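Phenylalanine--tRNA ligase beta subunit (Pyrococcus horikoshii, PDB 2CXI) charges tRNA(Phe) with L-phenylalanine at the expense of ATP, as the beta subunit of an alpha2-beta2 enzyme. Local coordinates at residues F283-L296 with H334-Y346. Residues are numbered along the deposited sequence; the frame is centred on the assembly and turned at random.
Sequences FEVELDYIRKLSGL and HARDILEDVLIAY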
ATOM      1  N   PHE A 283      13.455 -19.030 -35.537  1.00 24.07           N
ATOM      2  CA  PHE A 283      13.648 -19.014 -36.977  1.00 25.39           C
ATOM      3  C   PHE A 283      13.687 -20.457 -37.493  1.00 25.57           C
ATOM      4  O   PHE A 283      14.073 -21.368 -36.781  1.00 25.48           O
ATOM      5  CB  PHE A 283      14.971 -18.331 -37.342  1.00 24.87           C
ATOM      6  CG  PHE A 283      14.959 -17.668 -38.706  1.00 26.46           C
ATOM      7  CD1 PHE A 283      14.438 -16.375 -38.862  1.00 25.14           C
ATOM      8  CD2 PHE A 283      15.490 -18.328 -39.828  1.00 27.06           C
ATOM      9  CE1 PHE A 283      14.431 -15.752 -40.129  1.00 29.09           C
ATOM     10  CE2 PHE A 283      15.493 -17.699 -41.110  1.00 27.24           C
ATOM     11  CZ  PHE A 283      14.967 -16.427 -41.256  1.00 26.25           C
ATOM     12  N   GLU A 284      13.300 -20.645 -38.751  1.00 27.09           N
ATOM     13  CA  GLU A 284      13.314 -21.965 -39.376  1.00 28.56           C
ATOM     14  C   GLU A 284      14.066 -21.897 -40.688  1.00 27.58           C
ATOM     15  O   GLU A 284      13.856 -20.980 -41.481  1.00 28.60           O
ATOM     16  CB  GLU A 284      11.883 -22.456 -39.634  1.00 28.61           C
ATOM     17  CG  GLU A 284      11.007 -22.510 -38.397  1.00 31.08           C
ATOM     18  CD  GLU A 284       9.744 -23.355 -38.607  1.00 32.94           C
ATOM     19  OE1 GLU A 284       9.711 -24.143 -39.588  1.00 39.89           O
ATOM     20  OE2 GLU A 284       8.809 -23.255 -37.781  1.00 37.48           O
ATOM     21  N   VAL A 285      14.955 -22.852 -40.910  1.00 27.15           N
ATOM     22  CA  VAL A 285      15.701 -22.905 -42.165  1.00 27.48           C
ATOM     23  C   VAL A 285      15.785 -24.360 -42.682  1.00 26.62           C
ATOM     24  O   VAL A 285      15.944 -25.304 -41.911  1.00 26.04           O
ATOM     25  CB  VAL A 285      17.138 -22.258 -42.033  1.00 26.66           C
ATOM     26  CG1 VAL A 285      18.056 -23.135 -41.211  1.00 27.29           C
ATOM     27  CG2 VAL A 285      17.737 -21.939 -43.418  1.00 27.49           C
ATOM     28  N   GLU A 286      15.699 -24.515 -43.994  1.00 27.37           N
ATOM     29  CA  GLU A 286      15.915 -25.827 -44.646  1.00 27.82           C
ATOM     30  C   GLU A 286      17.415 -26.085 -44.699  1.00 27.70           C
ATOM     31  O   GLU A 286      18.144 -25.267 -45.232  1.00 27.01           O
ATOM     32  CB  GLU A 286      15.363 -25.758 -46.090  1.00 28.41           C
ATOM     33  CG  GLU A 286      13.841 -25.669 -46.154  1.00 30.29           C
ATOM     34  CD  GLU A 286      13.185 -26.951 -45.673  1.00 35.01           C
ATOM     35  OE1 GLU A 286      13.893 -27.989 -45.564  1.00 37.65           O
ATOM     36  OE2 GLU A 286      11.968 -26.928 -45.383  1.00 38.32           O
ATOM     37  N   LEU A 287      17.886 -27.218 -44.179  1.00 27.80           N
ATOM     38  CA  LEU A 287      19.336 -27.481 -44.169  1.00 27.85           C
ATOM     39  C   LEU A 287      19.944 -27.614 -45.573  1.00 28.15           C
ATOM     40  O   LEU A 287      21.127 -27.341 -45.787  1.00 26.42           O
ATOM     41  CB  LEU A 287      19.666 -28.694 -43.321  1.00 28.31           C
ATOM     42  CG  LEU A 287      19.328 -28.440 -41.842  1.00 29.99           C
ATOM     43  CD1 LEU A 287      19.260 -29.727 -41.093  1.00 34.64           C
ATOM     44  CD2 LEU A 287      20.328 -27.507 -41.192  1.00 30.29           C
ATOM     45  N   ASP A 288      19.124 -28.006 -46.542  1.00 27.67           N
ATOM     46  CA  ASP A 288      19.645 -28.084 -47.906  1.00 28.59           C
ATOM     47  C   ASP A 288      19.877 -26.682 -48.508  1.00 27.87           C
ATOM     48  O   ASP A 288      20.736 -26.532 -49.358  1.00 27.60           O
ATOM     49  CB  ASP A 288      18.819 -29.016 -48.791  1.00 29.31           C
ATOM     50  CG  ASP A 288      19.637 -29.589 -49.950  1.00 32.75           C
ATOM     51  OD1 ASP A 288      20.587 -30.397 -49.744  1.00 37.12           O
ATOM     52  OD2 ASP A 288      19.408 -29.239 -51.106  1.00 36.58           O
ATOM     53  N   TYR A 289      19.161 -25.658 -48.021  1.00 26.95           N
ATOM     54  CA  TYR A 289      19.460 -24.274 -48.396  1.00 26.01           C
ATOM     55  C   TYR A 289      20.892 -23.921 -47.972  1.00 25.35           C
ATOM     56  O   TYR A 289      21.662 -23.362 -48.749  1.00 24.50           O
ATOM     57  CB  TYR A 289      18.469 -23.292 -47.786  1.00 26.44           C
ATOM     58  CG  TYR A 289      18.855 -21.828 -47.941  1.00 25.65           C
ATOM     59  CD1 TYR A 289      19.653 -21.168 -46.985  1.00 24.11           C
ATOM     60  CD2 TYR A 289      18.370 -21.087 -49.017  1.00 26.52           C
ATOM     61  CE1 TYR A 289      19.992 -19.811 -47.153  1.00 23.36           C
ATOM     62  CE2 TYR A 289      18.699 -19.745 -49.187  1.00 26.79           C
ATOM     63  CZ  TYR A 289      19.498 -19.117 -48.253  1.00 26.90           C
ATOM     64  OH  TYR A 289      19.775 -17.791 -48.453  1.00 28.89           O
ATOM     65  N   ILE A 290      21.245 -24.292 -46.745  1.00 24.49           N
ATOM     66  CA  ILE A 290      22.579 -24.050 -46.231  1.00 23.91           C
ATOM     67  C   ILE A 290      23.671 -24.744 -47.074  1.00 25.15           C
ATOM     68  O   ILE A 290      24.700 -24.119 -47.441  1.00 23.66           O
ATOM     69  CB  ILE A 290      22.658 -24.479 -44.727  1.00 24.18           C
ATOM     70  CG1 ILE A 290      21.652 -23.688 -43.866  1.00 24.17           C
ATOM     71  CG2 ILE A 290      24.083 -24.329 -44.193  1.00 20.54           C
ATOM     72  CD1 ILE A 290      21.985 -22.238 -43.733  1.00 26.42           C
ATOM     73  N   ARG A 291      23.474 -26.041 -47.347  1.00 26.50           N
ATOM     74  CA  ARG A 291      24.394 -26.779 -48.236  1.00 27.94           C
ATOM     75  C   ARG A 291      24.496 -26.146 -49.626  1.00 28.46           C
ATOM     76  O   ARG A 291      25.594 -25.838 -50.078  1.00 30.06           O
ATOM     77  CB  ARG A 291      23.955 -28.240 -48.374  1.00 27.96           C
ATOM     78  CG  ARG A 291      24.535 -29.112 -47.307  1.00 29.47           C
ATOM     79  CD  ARG A 291      24.170 -30.606 -47.438  1.00 28.56           C
ATOM     80  NE  ARG A 291      22.746 -30.823 -47.232  1.00 28.03           N
ATOM     81  CZ  ARG A 291      22.183 -31.041 -46.068  1.00 25.95           C
ATOM     82  NH1 ARG A 291      22.922 -31.094 -44.976  1.00 23.50           N
ATOM     83  NH2 ARG A 291      20.869 -31.231 -46.008  1.00 27.56           N
ATOM     84  N   LYS A 292      23.358 -25.932 -50.279  1.00 29.27           N
ATOM     85  CA  LYS A 292      23.338 -25.475 -51.662  1.00 30.78           C
ATOM     86  C   LYS A 292      23.949 -24.083 -51.844  1.00 31.41           C
ATOM     87  O   LYS A 292      24.657 -23.821 -52.820  1.00 30.92           O
ATOM     88  CB  LYS A 292      21.907 -25.534 -52.213  1.00 31.23           C
ATOM     89  CG  LYS A 292      21.438 -26.957 -52.566  1.00 33.65           C
ATOM     90  CD  LYS A 292      22.322 -27.584 -53.693  1.00 39.33           C
ATOM     91  CE  LYS A 292      22.554 -29.076 -53.514  1.00 42.36           C
ATOM     92  NZ  LYS A 292      21.289 -29.834 -53.308  1.00 44.47           N
ATOM     93  N   LEU A 293      23.713 -23.190 -50.884  1.00 31.11           N
ATOM     94  CA  LEU A 293      24.213 -21.844 -51.055  1.00 31.23           C
ATOM     95  C   LEU A 293      25.614 -21.639 -50.478  1.00 30.94           C
ATOM     96  O   LEU A 293      26.313 -20.725 -50.883  1.00 32.23           O
ATOM     97  CB  LEU A 293      23.176 -20.793 -50.601  1.00 31.67           C
ATOM     98  CG  LEU A 293      21.824 -20.610 -51.353  1.00 32.90           C
ATOM     99  CD1 LEU A 293      21.942 -20.085 -52.748  1.00 35.39           C
ATOM    100  CD2 LEU A 293      20.930 -21.861 -51.419  1.00 37.71           C
ATOM    101  N   SER A 294      26.044 -22.483 -49.541  1.00 30.46           N
ATOM    102  CA  SER A 294      27.392 -22.357 -48.982  1.00 29.82           C
ATOM    103  C   SER A 294      28.476 -22.989 -49.862  1.00 29.93           C
ATOM    104  O   SER A 294      29.655 -22.655 -49.725  1.00 29.06           O
ATOM    105  CB  SER A 294      27.502 -22.989 -47.610  1.00 29.57           C
ATOM    106  OG  SER A 294      27.296 -24.383 -47.666  1.00 29.31           O
ATOM    107  N   GLY A 295      28.074 -23.921 -50.731  1.00 30.21           N
ATOM    108  CA  GLY A 295      29.027 -24.738 -51.502  1.00 30.02           C
ATOM    109  C   GLY A 295      29.745 -25.721 -50.588  1.00 31.04           C
ATOM    110  O   GLY A 295      30.816 -26.237 -50.919  1.00 30.26           O
ATOM    111  N   LEU A 296      29.187 -25.979 -49.410  1.00 30.92           N
ATOM    112  CA  LEU A 296      29.846 -26.902 -48.500  1.00 32.50           C
ATOM    113  C   LEU A 296      29.056 -28.202 -48.413  1.00 33.65           C
ATOM    114  O   LEU A 296      27.833 -28.190 -48.442  1.00 34.57           O
ATOM    115  CB  LEU A 296      30.012 -26.278 -47.107  1.00 32.45           C
ATOM    116  CG  LEU A 296      31.078 -25.174 -46.973  1.00 32.61           C
ATOM    117  CD1 LEU A 296      30.871 -24.351 -45.732  1.00 33.04           C
ATOM    118  CD2 LEU A 296      32.511 -25.735 -47.014  1.00 33.07           C
ATOM    119  N   HIS A 334      16.598 -12.981 -42.558  1.00 28.08           N
ATOM    120  CA  HIS A 334      16.475 -13.820 -43.752  1.00 26.78           C
ATOM    121  C   HIS A 334      17.288 -15.113 -43.627  1.00 25.85           C
ATOM    122  O   HIS A 334      18.249 -15.169 -42.863  1.00 24.78           O
ATOM    123  CB  HIS A 334      16.976 -13.030 -44.973  1.00 25.88           C
ATOM    124  CG  HIS A 334      16.280 -11.722 -45.183  1.00 26.53           C
ATOM    125  ND1 HIS A 334      14.916 -11.628 -45.345  1.00 28.32           N
ATOM    126  CD2 HIS A 334      16.757 -10.453 -45.237  1.00 29.44           C
ATOM    127  CE1 HIS A 334      14.576 -10.360 -45.497  1.00 30.12           C
ATOM    128  NE2 HIS A 334      15.675  -9.626 -45.447  1.00 32.04           N
ATOM    129  N   ALA A 335      16.929 -16.128 -44.417  1.00 24.25           N
ATOM    130  CA  ALA A 335      17.708 -17.382 -44.480  1.00 24.28           C
ATOM    131  C   ALA A 335      19.221 -17.150 -44.702  1.00 22.69           C
ATOM    132  O   ALA A 335      20.075 -17.866 -44.111  1.00 21.51           O
ATOM    133  CB  ALA A 335      17.134 -18.337 -45.518  1.00 23.48           C
ATOM    134  N   ARG A 336      19.564 -16.132 -45.493  1.00 22.36           N
ATOM    135  CA  ARG A 336      21.001 -15.849 -45.732  1.00 22.40           C
ATOM    136  C   ARG A 336      21.747 -15.428 -44.419  1.00 21.75           C
ATOM    137  O   ARG A 336      22.968 -15.497 -44.354  1.00 21.18           O
ATOM    138  CB  ARG A 336      21.203 -14.789 -46.809  1.00 22.41           C
ATOM    139  CG  ARG A 336      20.779 -13.373 -46.352  1.00 25.26           C
ATOM    140  CD  ARG A 336      21.198 -12.252 -47.264  1.00 26.69           C
ATOM    141  NE  ARG A 336      20.452 -11.009 -47.000  1.00 28.74           N
ATOM    142  CZ  ARG A 336      20.376 -10.004 -47.864  1.00 33.16           C
ATOM    143  NH1 ARG A 336      20.948 -10.095 -49.073  1.00 31.23           N
ATOM    144  NH2 ARG A 336      19.713  -8.907 -47.532  1.00 36.22           N
ATOM    145  N   ASP A 337      21.009 -14.957 -43.412  1.00 20.89           N
ATOM    146  CA  ASP A 337      21.617 -14.624 -42.100  1.00 20.68           C
ATOM    147  C   ASP A 337      22.035 -15.896 -41.328  1.00 20.10           C
ATOM    148  O   ASP A 337      23.061 -15.885 -40.662  1.00 18.98           O
ATOM    149  CB  ASP A 337      20.698 -13.748 -41.220  1.00 21.12           C
ATOM    150  CG  ASP A 337      20.276 -12.466 -41.891  1.00 21.55           C
ATOM    151  OD1 ASP A 337      21.115 -11.829 -42.556  1.00 21.31           O
ATOM    152  OD2 ASP A 337      19.114 -12.012 -41.810  1.00 22.83           O
ATOM    153  N   ILE A 338      21.214 -16.962 -41.403  1.00 18.96           N
ATOM    154  CA  ILE A 338      21.600 -18.252 -40.843  1.00 18.78           C
ATOM    155  C   ILE A 338      22.827 -18.779 -41.581  1.00 19.18           C
ATOM    156  O   ILE A 338      23.770 -19.288 -40.965  1.00 16.89           O
ATOM    157  CB  ILE A 338      20.452 -19.282 -40.921  1.00 18.50           C
ATOM    158  CG1 ILE A 338      19.118 -18.669 -40.404  1.00 18.98           C
ATOM    159  CG2 ILE A 338      20.827 -20.536 -40.134  1.00 17.83           C
ATOM    160  CD1 ILE A 338      19.221 -18.023 -38.928  1.00 20.41           C
ATOM    161  N   LEU A 339      22.789 -18.652 -42.915  1.00 19.62           N
ATOM    162  CA  LEU A 339      23.913 -19.106 -43.748  1.00 20.51           C
ATOM    163  C   LEU A 339      25.216 -18.413 -43.363  1.00 19.57           C
ATOM    164  O   LEU A 339      26.282 -19.048 -43.283  1.00 19.91           O
ATOM    165  CB  LEU A 339      23.596 -18.865 -45.249  1.00 20.30           C
ATOM    166  CG  LEU A 339      24.761 -19.067 -46.256  1.00 22.07           C
ATOM    167  CD1 LEU A 339      25.339 -20.479 -46.192  1.00 26.85           C
ATOM    168  CD2 LEU A 339      24.246 -18.711 -47.696  1.00 22.59           C
ATOM    169  N   GLU A 340      25.138 -17.108 -43.127  1.00 20.25           N
ATOM    170  CA  GLU A 340      26.331 -16.349 -42.701  1.00 19.94           C
ATOM    171  C   GLU A 340      26.923 -16.898 -41.411  1.00 19.60           C
ATOM    172  O   GLU A 340      28.131 -17.047 -41.282  1.00 19.30           O
ATOM    173  CB  GLU A 340      25.989 -14.857 -42.524  1.00 20.93           C
ATOM    174  CG  GLU A 340      27.188 -13.918 -42.545  1.00 22.72           C
ATOM    175  CD  GLU A 340      27.871 -13.889 -43.918  1.00 28.12           C
ATOM    176  OE1 GLU A 340      27.221 -14.211 -44.941  1.00 29.26           O
ATOM    177  OE2 GLU A 340      29.058 -13.528 -43.995  1.00 29.23           O
ATOM    178  N   ASP A 341      26.071 -17.225 -40.445  1.00 19.68           N
ATOM    179  CA  ASP A 341      26.591 -17.720 -39.148  1.00 19.87           C
ATOM    180  C   ASP A 341      27.243 -19.094 -39.298  1.00 19.63           C
ATOM    181  O   ASP A 341      28.219 -19.401 -38.625  1.00 20.65           O
ATOM    182  CB  ASP A 341      25.477 -17.781 -38.086  1.00 18.91           C
ATOM    183  CG  ASP A 341      25.125 -16.413 -37.515  1.00 20.61           C
ATOM    184  OD1 ASP A 341      25.896 -15.455 -37.732  1.00 19.98           O
ATOM    185  OD2 ASP A 341      24.108 -16.229 -36.806  1.00 20.50           O
ATOM    186  N   VAL A 342      26.676 -19.939 -40.155  1.00 20.25           N
ATOM    187  CA  VAL A 342      27.317 -21.246 -40.503  1.00 20.50           C
ATOM    188  C   VAL A 342      28.726 -21.042 -41.091  1.00 22.29           C
ATOM    189  O   VAL A 342      29.691 -21.755 -40.707  1.00 21.67           O
ATOM    190  CB  VAL A 342      26.419 -22.090 -41.457  1.00 20.45           C
ATOM    191  CG1 VAL A 342      27.145 -23.383 -41.929  1.00 21.93           C
ATOM    192  CG2 VAL A 342      25.119 -22.487 -40.750  1.00 19.93           C
ATOM    193  N   LEU A 343      28.843 -20.072 -42.010  1.00 22.65           N
ATOM    194  CA  LEU A 343      30.121 -19.784 -42.661  1.00 24.34           C
ATOM    195  C   LEU A 343      31.111 -19.266 -41.643  1.00 24.27           C
ATOM    196  O   LEU A 343      32.250 -19.683 -41.631  1.00 24.08           O
ATOM    197  CB  LEU A 343      29.963 -18.778 -43.823  1.00 24.66           C
ATOM    198  CG  LEU A 343      29.152 -19.233 -45.031  1.00 25.35           C
ATOM    199  CD1 LEU A 343      28.944 -18.093 -46.051  1.00 25.41           C
ATOM    200  CD2 LEU A 343      29.769 -20.467 -45.725  1.00 28.42           C
ATOM    201  N   ILE A 344      30.653 -18.392 -40.747  1.00 25.62           N
ATOM    202  CA  ILE A 344      31.499 -17.888 -39.678  1.00 25.47           C
ATOM    203  C   ILE A 344      32.015 -19.004 -38.777  1.00 26.50           C
ATOM    204  O   ILE A 344      33.221 -19.087 -38.515  1.00 26.25           O
ATOM    205  CB  ILE A 344      30.737 -16.827 -38.824  1.00 25.71           C
ATOM    206  CG1 ILE A 344      30.417 -15.568 -39.650  1.00 24.30           C
ATOM    207  CG2 ILE A 344      31.552 -16.508 -37.571  1.00 25.12           C
ATOM    208  CD1 ILE A 344      29.505 -14.571 -38.890  1.00 25.07           C
ATOM    209  N   ALA A 345      31.097 -19.849 -38.294  1.00 27.22           N
ATOM    210  CA  ALA A 345      31.412 -20.966 -37.371  1.00 28.50           C
ATOM    211  C   ALA A 345      32.332 -22.001 -37.992  1.00 29.56           C
ATOM    212  O   ALA A 345      33.153 -22.614 -37.289  1.00 29.73           O
ATOM    213  CB  ALA A 345      30.146 -21.647 -36.883  1.00 27.68           C
ATOM    214  N   TYR A 346      32.147 -22.225 -39.288  1.00 31.00           N
ATOM    215  CA  TYR A 346      33.060 -23.051 -40.088  1.00 33.20           C
ATOM    216  C   TYR A 346      34.545 -22.632 -39.874  1.00 34.35           C
ATOM    217  O   TYR A 346      35.436 -23.455 -40.001  1.00 34.04           O
ATOM    218  CB  TYR A 346      32.658 -22.989 -41.571  1.00 33.35           C
ATOM    219  CG  TYR A 346      33.281 -24.073 -42.441  1.00 33.40           C
ATOM    220  CD1 TYR A 346      34.256 -23.757 -43.407  1.00 35.47           C
ATOM    221  CD2 TYR A 346      32.934 -25.401 -42.278  1.00 30.25           C
ATOM    222  CE1 TYR A 346      34.847 -24.760 -44.192  1.00 35.07           C
ATOM    223  CE2 TYR A 346      33.510 -26.396 -43.052  1.00 33.51           C
ATOM    224  CZ  TYR A 346      34.463 -26.083 -43.997  1.00 34.80           C
ATOM    225  OH  TYR A 346      35.019 -27.107 -44.753  1.00 36.15           O
TER
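Apolar side chains of strand 283-286 and helix 287-294 pack on helix 335-346, within the B5 domain of this N-terminal fragment. The two helix axes cross at -66°. At the middle, Leu339 is a knob in a hole made by Tyr289, Ile290, Leu293 and Ser294. Its CG lies anti to the backbone N (chi1 170°), which sends the two methyls into helix 287-294. CD1 comes to 3.6 Å from Ser294 CB, and CD2 meets Leu293 CB. Ile290 flanks this knob: CD1 rests on the backbone at Leu339 CA, while CG2 meets Val342 CG1 at 3.9 Å.

Ala335 CB lies over one face of the Tyr289 ring as a CH-pi contact, 3.9 Å from the ring centroid. Leu293 CG lies over the opposite face; both sit off-centre, near the rim. An alanine in place of Tyr289 would probably leave the Ala335 methyl without its aromatic cover and open a gap beside Leu339. At the strand, Phe283 CD2 meets Ile338 CG1 at 3.7 Å, and Ile338 CG2 faces Val285 CG1. Ile338 also touches Leu323 on strand 320-325, which pairs with strand 281-286.

At the far end, Leu296 CD1 sits centrally over one face of the Tyr346 ring, 4.0 Å from its centroid. Leu296 CD2 reaches Tyr346 CZ at 3.6 Å. Leu296 N donates to Ser294 OG at 3.0 Å, an ST turn; the same hydroxyl also donates to Ile290 O.

Asp337, Glu340 and Asp341 lie on helix 335-346 and are predicted to bind magnesium with the alpha subunit. None of the three touches segment 283-296. No hydrogen bond or salt bridge joins the two segments, so their fit rests on shape and apolar contact.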